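Local coordinates for protein inulin fructotransferase (PDB 2INV) that breaks down the fructan inulin as a lyase, transferring a fructosyl unit intramolecularly to release a cyclic difructose anhydride, at residues D16-R21 with I61-D66; V73-S78 with Q123-K128; V209-A214 with E237-L242. All coordinates share one frame; numbering follows the deposited sequence.

Interaction 1 (D16-R21 with I61-D66); sequences DVTTWR and IIPPGD
The carboxylate of Asp-16 lies across the ring of Pro-63, with OD2 3.2 Å and OD1 3.3 Å from Pro-63 CG. The aspartate CG is anti to its own backbone N (chi1 172°), which puts the group against the proline, where OD1 also bonds back to its own chain. Asp-16 OD1 takes two bonds: Thr-18 N reaches it at 2.6 Å, closing an Asx turn, and Thr-18 OG1 donates to it from above the carboxylate plane. This double grip should limit rotation of the carboxylate. Thr-18 CG2 meets the same Pro-63 CG tip to tip. On the buried side Val-17 CG2 packs on Pro-63 CD at 3.8 Å and on Ile-62 CG2 at 4.0 Å, and Ala-30 and Ile-34 of helix 30-48 cover Val-17. The backbones join through Val-17 N and Ile-61 O, 2.9 Å apart and nearly straight at 169°, beside the parallel bridge of Asp-16 with Ile-61. Pro-12 of the second subunit packs on Thr-18. The short strand 14-16 thus pairs with strand 58-62 and leaves it through an Asx turn, at the N-terminal end of a right-handed parallel beta-helix.

Interaction 2 (V73-S78 with Q123-K128); sequences VVVDVS and QAFLVK
Strand 73-75 runs parallel to residues 124-128 in register, Val-73 with Phe-125, Val-74 with Leu-126 and Val-75 with Val-127, and four backbone hydrogen bonds join them. Val-73 holds Phe-125 between two of these, its N donating to Ala-124 O at 2.8 Å and its O accepting from Leu-126 N at 2.7 Å (171°). Val-75 repeats the pattern with Leu-126 O and Lys-128 N. Val-73, Val-75, Phe-125 and Val-127 occupy the buried face. Val-73 runs alongside the phenyl group in the same direction; Val-73 CB approaches Phe-125 CD2 obliquely at 3.6 Å, and its two methyls spread along the same ring bond, CG1 near CD2 and CG2 3.8 Å from CE2. Val-75 CG2 comes to the ring edge near its plane, and Val-75 CB meets Val-127 CG2 at 4.0 Å. Ile-38 of helix 30-48 touches both Val-73 and Phe-125. An alanine in place of Val-73 would probably open a gap beside CD2 and CE2 and give the phenyl ring more freedom to turn. Beyond the strand, Asp-76 CB rests on Lys-128 O, while its carboxylate forms a salt bridge with Lys-46. Such in-register parallel pairing with apolar residues stacked inside is characteristic of successive coils of the right-handed parallel beta-helix.

Interaction 3 (V209-A214 with E237-L242); sequences VELTGA and ENHEGL
Leu-211 and Glu-237 give up the most surface where strand 207-211 ends beside the break in strand 232-240, on neighbouring coils of the parallel beta-helix. Leu-211 O accepts from Glu-237 N at 2.7 Å, tying the strand end to the next coil. The leucine side chain crosses that of His-239 at about a right angle: CB sits a tight 3.2 Å from His-239 NE2, oblique to the ring, and CD1 comes loosely to Leu-242 CD1, 4.3 Å away. Glu-237, with CG anti to its carbonyl carbon (chi1 -58°) and the chain extended beyond, runs alongside Thr-212 and also touches Thr-260 of strand 258-260. Its OE1 comes within 3.2 Å of Thr-212 CB and accepts the Gly-213 N-H at 3.0 Å, on the anti side and 22° out of the carboxylate plane. Gly-213, at a positive phi of 74°, turns the chain, and its O takes an almost perfectly straight bond from Asn-238 ND2, in the plane of that amide. Glu-237 and Asn-238 thus grip both polar backbone atoms of the glycine. Ala-214, the third large contributor, sets its CA 3.1 Å from Glu-237 O. A single water bridges Thr-212 O and His-239 NE2, 2.9 Å from each.

In the fold
Interactions 2 and 3 join successive coils of one right-handed parallel beta-helix, and interaction 1 pairs an N-terminal strand with its beginning, in series along the chain. Interactions 1 and 2 belong to its N-terminal part, with centres about 18 Å apart, nearest atoms about 5 Å apart, and helix 30-48 packing against both. Interaction 3 lies nearer the middle, its centre about 20 Å from that of interaction 2 and about 34 Å from that of interaction 1. Nearby ligands make no contact: the side chain of Ile-61 is about 8 Å from a phosphonate and that of His-239 about 10 Å from a fructose. The fructose-binding residues, such as Glu-204, Arg-252 and Arg-134, lie outside all six segments.

Interaction 1 (D16-R21 with I61-D66)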
loop_
_atom_site.group_PDB
_atom_site.type_symbol
_atom_site.label_atom_id
_atom_site.label_comp_id
_atom_site.label_asym_id
_atom_site.label_seq_id
_atom_site.Cartn_x
_atom_site.Cartn_y
_atom_site.Cartn_z
ATOM N N ASP A 16 -27.260 10.316 7.917
ATOM C CA ASP A 16 -26.655 11.318 7.034
ATOM C C ASP A 16 -26.667 12.519 7.983
ATOM O O ASP A 16 -27.728 12.892 8.475
ATOM C CB ASP A 16 -27.577 11.607 5.852
ATOM C CG ASP A 16 -27.103 12.781 5.008
ATOM O OD1 ASP A 16 -26.838 13.859 5.583
ATOM O OD2 ASP A 16 -27.016 12.644 3.764
ATOM N N VAL A 17 -25.522 13.124 8.275
ATOM C CA VAL A 17 -25.558 14.233 9.219
ATOM C C VAL A 17 -26.499 15.379 8.850
ATOM O O VAL A 17 -27.027 16.039 9.747
ATOM C CB VAL A 17 -24.142 14.819 9.527
ATOM C CG1 VAL A 17 -23.311 13.803 10.288
ATOM C CG2 VAL A 17 -23.447 15.252 8.256
ATOM N N THR A 18 -26.756 15.597 7.561
ATOM C CA THR A 18 -27.633 16.703 7.169
ATOM C C THR A 18 -29.153 16.507 7.335
ATOM O O THR A 18 -29.886 17.495 7.387
ATOM C CB THR A 18 -27.376 17.134 5.697
ATOM O OG1 THR A 18 -27.873 16.129 4.803
ATOM C CG2 THR A 18 -25.883 17.323 5.450
ATOM N N THR A 19 -29.632 15.266 7.427
ATOM C CA THR A 19 -31.075 15.020 7.559
ATOM C C THR A 19 -31.548 14.786 8.985
ATOM O O THR A 19 -32.747 14.806 9.263
ATOM C CB THR A 19 -31.512 13.758 6.804
ATOM O OG1 THR A 19 -30.747 12.638 7.269
ATOM C CG2 THR A 19 -31.326 13.922 5.314
ATOM N N TRP A 20 -30.605 14.558 9.883
ATOM C CA TRP A 20 -30.937 14.241 11.252
ATOM C C TRP A 20 -31.145 15.412 12.209
ATOM O O TRP A 20 -30.199 16.125 12.556
ATOM C CB TRP A 20 -29.868 13.282 11.765
ATOM C CG TRP A 20 -30.010 12.960 13.180
ATOM C CD1 TRP A 20 -29.535 13.679 14.228
ATOM C CD2 TRP A 20 -30.695 11.839 13.731
ATOM N NE1 TRP A 20 -29.882 13.079 15.407
ATOM C CE2 TRP A 20 -30.598 11.945 15.132
ATOM C CE3 TRP A 20 -31.392 10.757 13.174
ATOM C CZ2 TRP A 20 -31.160 11.005 15.995
ATOM C CZ3 TRP A 20 -31.957 9.818 14.029
ATOM C CH2 TRP A 20 -31.838 9.951 15.428
ATOM N N ARG A 21 -32.387 15.587 12.657
ATOM C CA ARG A 21 -32.713 16.683 13.565
ATOM C C ARG A 21 -32.557 16.291 15.027
ATOM O O ARG A 21 -32.843 15.149 15.419
ATOM C CB ARG A 21 -34.145 17.170 13.327
ATOM C CG ARG A 21 -35.246 16.167 13.656
ATOM C CD ARG A 21 -36.630 16.794 13.530
ATOM N NE ARG A 21 -37.691 15.827 13.797
ATOM C CZ ARG A 21 -38.990 16.107 13.717
ATOM N NH1 ARG A 21 -39.396 17.328 13.373
ATOM N NH2 ARG A 21 -39.891 15.165 13.978
ATOM N N ILE A 61 -22.757 9.192 7.739
ATOM C CA ILE A 61 -22.282 9.751 6.476
ATOM C C ILE A 61 -22.216 11.274 6.518
ATOM O O ILE A 61 -23.168 11.923 6.974
ATOM C CB ILE A 61 -23.231 9.357 5.324
ATOM C CG1 ILE A 61 -23.368 7.836 5.256
ATOM C CG2 ILE A 61 -22.735 9.935 4.014
ATOM C CD1 ILE A 61 -22.059 7.093 5.125
ATOM N N ILE A 62 -21.114 11.853 6.042
ATOM C CA ILE A 62 -21.004 13.306 6.040
ATOM C C ILE A 62 -20.920 13.831 4.605
ATOM O O ILE A 62 -19.864 13.790 3.971
ATOM C CB ILE A 62 -19.774 13.783 6.834
ATOM C CG1 ILE A 62 -19.865 13.273 8.277
ATOM C CG2 ILE A 62 -19.715 15.313 6.846
ATOM C CD1 ILE A 62 -18.576 13.392 9.072
ATOM N N PRO A 63 -22.057 14.296 4.064
ATOM C CA PRO A 63 -22.204 14.850 2.711
ATOM C C PRO A 63 -21.216 15.976 2.375
ATOM O O PRO A 63 -20.675 16.628 3.265
ATOM C CB PRO A 63 -23.640 15.357 2.715
ATOM C CG PRO A 63 -24.334 14.296 3.488
ATOM C CD PRO A 63 -23.382 14.011 4.652
ATOM N N PRO A 64 -20.935 16.182 1.079
ATOM C CA PRO A 64 -20.013 17.254 0.706
ATOM C C PRO A 64 -20.508 18.556 1.323
ATOM O O PRO A 64 -21.660 18.923 1.141
ATOM C CB PRO A 64 -20.110 17.269 -0.822
ATOM C CG PRO A 64 -20.231 15.816 -1.126
ATOM C CD PRO A 64 -21.185 15.283 -0.063
ATOM N N GLY A 65 -19.645 19.259 2.044
ATOM C CA GLY A 65 -20.078 20.507 2.636
ATOM C C GLY A 65 -19.204 21.126 3.699
ATOM O O GLY A 65 -18.223 20.547 4.150
ATOM N N ASP A 66 -19.580 22.340 4.083
ATOM C CA ASP A 66 -18.878 23.108 5.105
ATOM C C ASP A 66 -19.639 22.958 6.423
ATOM O O ASP A 66 -20.783 23.403 6.538
ATOM C CB ASP A 66 -18.808 24.592 4.718
ATOM C CG ASP A 66 -17.901 24.847 3.527
ATOM O OD1 ASP A 66 -16.885 24.132 3.387
ATOM O OD2 ASP A 66 -18.189 25.767 2.734
#

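Interaction 2 (V73-S78 with Q123-K128)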
loop_
_atom_site.group_PDB
_atom_site.type_symbol
_atom_site.label_atom_id
_atom_site.label_comp_id
_atom_site.label_asym_id
_atom_site.label_seq_id
_atom_site.Cartn_x
_atom_site.Cartn_y
_atom_site.Cartn_z
ATOM N N VAL A 73 -17.001 15.526 19.984
ATOM C CA VAL A 73 -17.724 14.266 19.830
ATOM C C VAL A 73 -17.044 13.140 20.582
ATOM O O VAL A 73 -15.863 12.857 20.367
ATOM C CB VAL A 73 -17.816 13.827 18.361
ATOM C CG1 VAL A 73 -18.525 12.482 18.257
ATOM C CG2 VAL A 73 -18.561 14.872 17.554
ATOM N N VAL A 74 -17.796 12.495 21.463
ATOM C CA VAL A 74 -17.263 11.388 22.230
ATOM C C VAL A 74 -17.789 10.105 21.607
ATOM O O VAL A 74 -18.990 9.846 21.592
ATOM C CB VAL A 74 -17.687 11.501 23.703
ATOM C CG1 VAL A 74 -17.295 10.256 24.464
ATOM C CG2 VAL A 74 -17.017 12.725 24.324
ATOM N N VAL A 75 -16.868 9.326 21.058
ATOM C CA VAL A 75 -17.205 8.074 20.409
ATOM C C VAL A 75 -16.947 6.920 21.349
ATOM O O VAL A 75 -15.808 6.611 21.692
ATOM C CB VAL A 75 -16.388 7.885 19.113
ATOM C CG1 VAL A 75 -16.744 6.561 18.459
ATOM C CG2 VAL A 75 -16.663 9.044 18.168
ATOM N N ASP A 76 -18.030 6.278 21.764
ATOM C CA ASP A 76 -17.932 5.159 22.680
ATOM C C ASP A 76 -18.672 3.915 22.207
ATOM O O ASP A 76 -19.098 3.104 23.015
ATOM C CB ASP A 76 -18.426 5.584 24.065
ATOM C CG ASP A 76 -19.885 5.978 24.062
ATOM O OD1 ASP A 76 -20.399 6.397 22.999
ATOM O OD2 ASP A 76 -20.525 5.891 25.128
ATOM N N VAL A 77 -18.850 3.779 20.902
ATOM C CA VAL A 77 -19.472 2.586 20.402
ATOM C C VAL A 77 -18.528 1.925 19.425
ATOM O O VAL A 77 -17.885 2.585 18.602
ATOM C CB VAL A 77 -20.859 2.846 19.772
ATOM C CG1 VAL A 77 -20.806 3.879 18.725
ATOM C CG2 VAL A 77 -21.361 1.551 19.156
ATOM N N SER A 78 -18.431 0.610 19.559
ATOM C CA SER A 78 -17.581 -0.172 18.709
ATOM C C SER A 78 -18.172 -0.302 17.331
ATOM O O SER A 78 -19.395 -0.310 17.154
ATOM C CB SER A 78 -17.372 -1.559 19.308
ATOM O OG SER A 78 -16.351 -1.535 20.297
ATOM N N GLN A 123 -10.218 17.956 21.310
ATOM C CA GLN A 123 -10.495 17.000 20.252
ATOM C C GLN A 123 -11.870 17.055 19.593
ATOM O O GLN A 123 -12.899 17.064 20.270
ATOM C CB GLN A 123 -10.241 15.596 20.797
ATOM C CG GLN A 123 -8.995 15.515 21.678
ATOM C CD GLN A 123 -9.300 15.626 23.167
ATOM O OE1 GLN A 123 -10.218 16.339 23.582
ATOM N NE2 GLN A 123 -8.511 14.931 23.978
ATOM N N ALA A 124 -11.878 17.070 18.261
ATOM C CA ALA A 124 -13.127 17.092 17.508
ATOM C C ALA A 124 -13.787 15.760 17.807
ATOM O O ALA A 124 -14.982 15.685 18.094
ATOM C CB ALA A 124 -12.847 17.220 16.009
ATOM N N PHE A 125 -12.978 14.708 17.748
ATOM C CA PHE A 125 -13.441 13.365 18.031
ATOM C C PHE A 125 -12.568 12.732 19.100
ATOM O O PHE A 125 -11.343 12.659 18.964
ATOM C CB PHE A 125 -13.424 12.508 16.761
ATOM C CG PHE A 125 -14.415 12.957 15.727
ATOM C CD1 PHE A 125 -14.062 13.882 14.752
ATOM C CD2 PHE A 125 -15.727 12.493 15.764
ATOM C CE1 PHE A 125 -15.005 14.337 13.831
ATOM C CE2 PHE A 125 -16.668 12.942 14.856
ATOM C CZ PHE A 125 -16.304 13.871 13.882
ATOM N N LEU A 126 -13.210 12.287 20.173
ATOM C CA LEU A 126 -12.505 11.638 21.262
ATOM C C LEU A 126 -13.137 10.279 21.461
ATOM O O LEU A 126 -14.280 10.158 21.914
ATOM C CB LEU A 126 -12.599 12.461 22.541
ATOM C CG LEU A 126 -11.873 11.883 23.760
ATOM C CD1 LEU A 126 -10.402 11.635 23.442
ATOM C CD2 LEU A 126 -12.013 12.852 24.919
ATOM N N VAL A 127 -12.373 9.263 21.085
ATOM C CA VAL A 127 -12.801 7.884 21.172
ATOM C C VAL A 127 -12.331 7.294 22.490
ATOM O O VAL A 127 -11.128 7.208 22.751
ATOM C CB VAL A 127 -12.198 7.088 20.012
ATOM C CG1 VAL A 127 -12.770 5.691 19.972
ATOM C CG2 VAL A 127 -12.451 7.827 18.708
ATOM N N LYS A 128 -13.275 6.891 23.327
ATOM C CA LYS A 128 -12.903 6.314 24.603
ATOM C C LYS A 128 -14.073 5.644 25.276
ATOM O O LYS A 128 -15.225 6.027 25.105
ATOM C CB LYS A 128 -12.335 7.386 25.533
ATOM C CG LYS A 128 -13.325 8.501 25.857
ATOM C CD LYS A 128 -12.695 9.508 26.819
ATOM C CE LYS A 128 -13.709 10.574 27.202
ATOM N NZ LYS A 128 -13.190 11.482 28.261
#

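Interaction 3 (V209-A214 with E237-L242)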
loop_
_atom_site.group_PDB
_atom_site.type_symbol
_atom_site.label_atom_id
_atom_site.label_comp_id
_atom_site.label_asym_id
_atom_site.label_seq_id
_atom_site.Cartn_x
_atom_site.Cartn_y
_atom_site.Cartn_z
ATOM N N VAL A 209 0.779 12.066 13.165
ATOM C CA VAL A 209 0.316 10.821 13.768
ATOM C C VAL A 209 1.103 10.474 15.029
ATOM O O VAL A 209 2.320 10.304 15.001
ATOM C CB VAL A 209 0.395 9.639 12.783
ATOM C CG1 VAL A 209 -0.039 8.355 13.484
ATOM C CG2 VAL A 209 -0.496 9.901 11.584
ATOM N N GLU A 210 0.376 10.352 16.136
ATOM C CA GLU A 210 0.969 10.047 17.436
ATOM C C GLU A 210 0.451 8.745 18.054
ATOM O O GLU A 210 -0.670 8.691 18.572
ATOM C CB GLU A 210 0.713 11.207 18.405
ATOM C CG GLU A 210 1.415 12.499 18.015
ATOM C CD GLU A 210 0.982 13.674 18.874
ATOM O OE1 GLU A 210 0.114 14.451 18.417
ATOM O OE2 GLU A 210 1.493 13.815 20.012
ATOM N N LEU A 211 1.278 7.703 17.999
ATOM C CA LEU A 211 0.926 6.404 18.562
ATOM C C LEU A 211 1.608 6.299 19.919
ATOM O O LEU A 211 2.738 5.814 20.045
ATOM C CB LEU A 211 1.404 5.297 17.637
ATOM C CG LEU A 211 1.027 5.599 16.188
ATOM C CD1 LEU A 211 1.605 4.541 15.264
ATOM C CD2 LEU A 211 -0.484 5.678 16.058
ATOM N N THR A 212 0.897 6.776 20.933
ATOM C CA THR A 212 1.394 6.818 22.297
ATOM C C THR A 212 1.043 5.613 23.161
ATOM O O THR A 212 0.345 4.704 22.725
ATOM C CB THR A 212 0.873 8.089 22.976
ATOM O OG1 THR A 212 -0.561 8.079 22.955
ATOM C CG2 THR A 212 1.363 9.318 22.219
ATOM N N GLY A 213 1.546 5.628 24.392
ATOM C CA GLY A 213 1.288 4.553 25.329
ATOM C C GLY A 213 2.068 3.295 24.984
ATOM O O GLY A 213 3.114 2.998 25.583
ATOM N N ALA A 214 1.549 2.539 24.022
ATOM C CA ALA A 214 2.188 1.300 23.589
ATOM C C ALA A 214 1.397 0.783 22.399
ATOM O O ALA A 214 0.282 1.261 22.140
ATOM C CB ALA A 214 2.172 0.283 24.716
ATOM N N GLU A 237 5.297 5.102 20.438
ATOM C CA GLU A 237 5.769 4.855 21.794
ATOM C C GLU A 237 5.594 3.416 22.245
ATOM O O GLU A 237 4.476 2.906 22.340
ATOM C CB GLU A 237 5.059 5.781 22.784
ATOM C CG GLU A 237 5.241 7.264 22.468
ATOM C CD GLU A 237 4.626 8.158 23.525
ATOM O OE1 GLU A 237 3.775 7.666 24.304
ATOM O OE2 GLU A 237 4.960 9.360 23.554
ATOM N N ASN A 238 6.719 2.767 22.525
ATOM C CA ASN A 238 6.725 1.388 22.997
ATOM C C ASN A 238 5.862 0.496 22.114
ATOM O O ASN A 238 4.993 -0.232 22.597
ATOM C CB ASN A 238 6.238 1.356 24.444
ATOM C CG ASN A 238 6.899 2.427 25.290
ATOM O OD1 ASN A 238 8.130 2.488 25.386
ATOM N ND2 ASN A 238 6.088 3.286 25.902
ATOM N N HIS A 239 6.111 0.584 20.810
ATOM C CA HIS A 239 5.399 -0.210 19.825
ATOM C C HIS A 239 6.227 -1.414 19.467
ATOM O O HIS A 239 7.457 -1.384 19.519
ATOM C CB HIS A 239 5.114 0.593 18.557
ATOM C CG HIS A 239 3.733 1.163 18.508
ATOM N ND1 HIS A 239 2.773 0.720 17.625
ATOM C CD2 HIS A 239 3.151 2.150 19.231
ATOM C CE1 HIS A 239 1.661 1.412 17.802
ATOM N NE2 HIS A 239 1.864 2.286 18.770
ATOM N N GLU A 240 5.528 -2.469 19.088
ATOM C CA GLU A 240 6.145 -3.715 18.716
ATOM C C GLU A 240 5.408 -4.154 17.466
ATOM O O GLU A 240 4.184 -4.079 17.413
ATOM C CB GLU A 240 5.954 -4.712 19.854
ATOM C CG GLU A 240 6.130 -6.172 19.487
ATOM C CD GLU A 240 7.501 -6.705 19.833
ATOM O OE1 GLU A 240 8.178 -6.108 20.700
ATOM O OE2 GLU A 240 7.891 -7.742 19.254
ATOM N N GLY A 241 6.151 -4.583 16.452
ATOM C CA GLY A 241 5.529 -5.016 15.211
ATOM C C GLY A 241 5.006 -3.900 14.318
ATOM O O GLY A 241 4.200 -4.154 13.417
ATOM N N LEU A 242 5.464 -2.672 14.542
ATOM C CA LEU A 242 5.023 -1.551 13.718
ATOM C C LEU A 242 5.648 -1.626 12.332
ATOM O O LEU A 242 6.854 -1.823 12.198
ATOM C CB LEU A 242 5.396 -0.219 14.374
ATOM C CG LEU A 242 4.975 1.084 13.676
ATOM C CD1 LEU A 242 3.466 1.110 13.469
ATOM C CD2 LEU A 242 5.410 2.282 14.506
HETATM O O HOH W 1 -0.382 3.498 20.154
#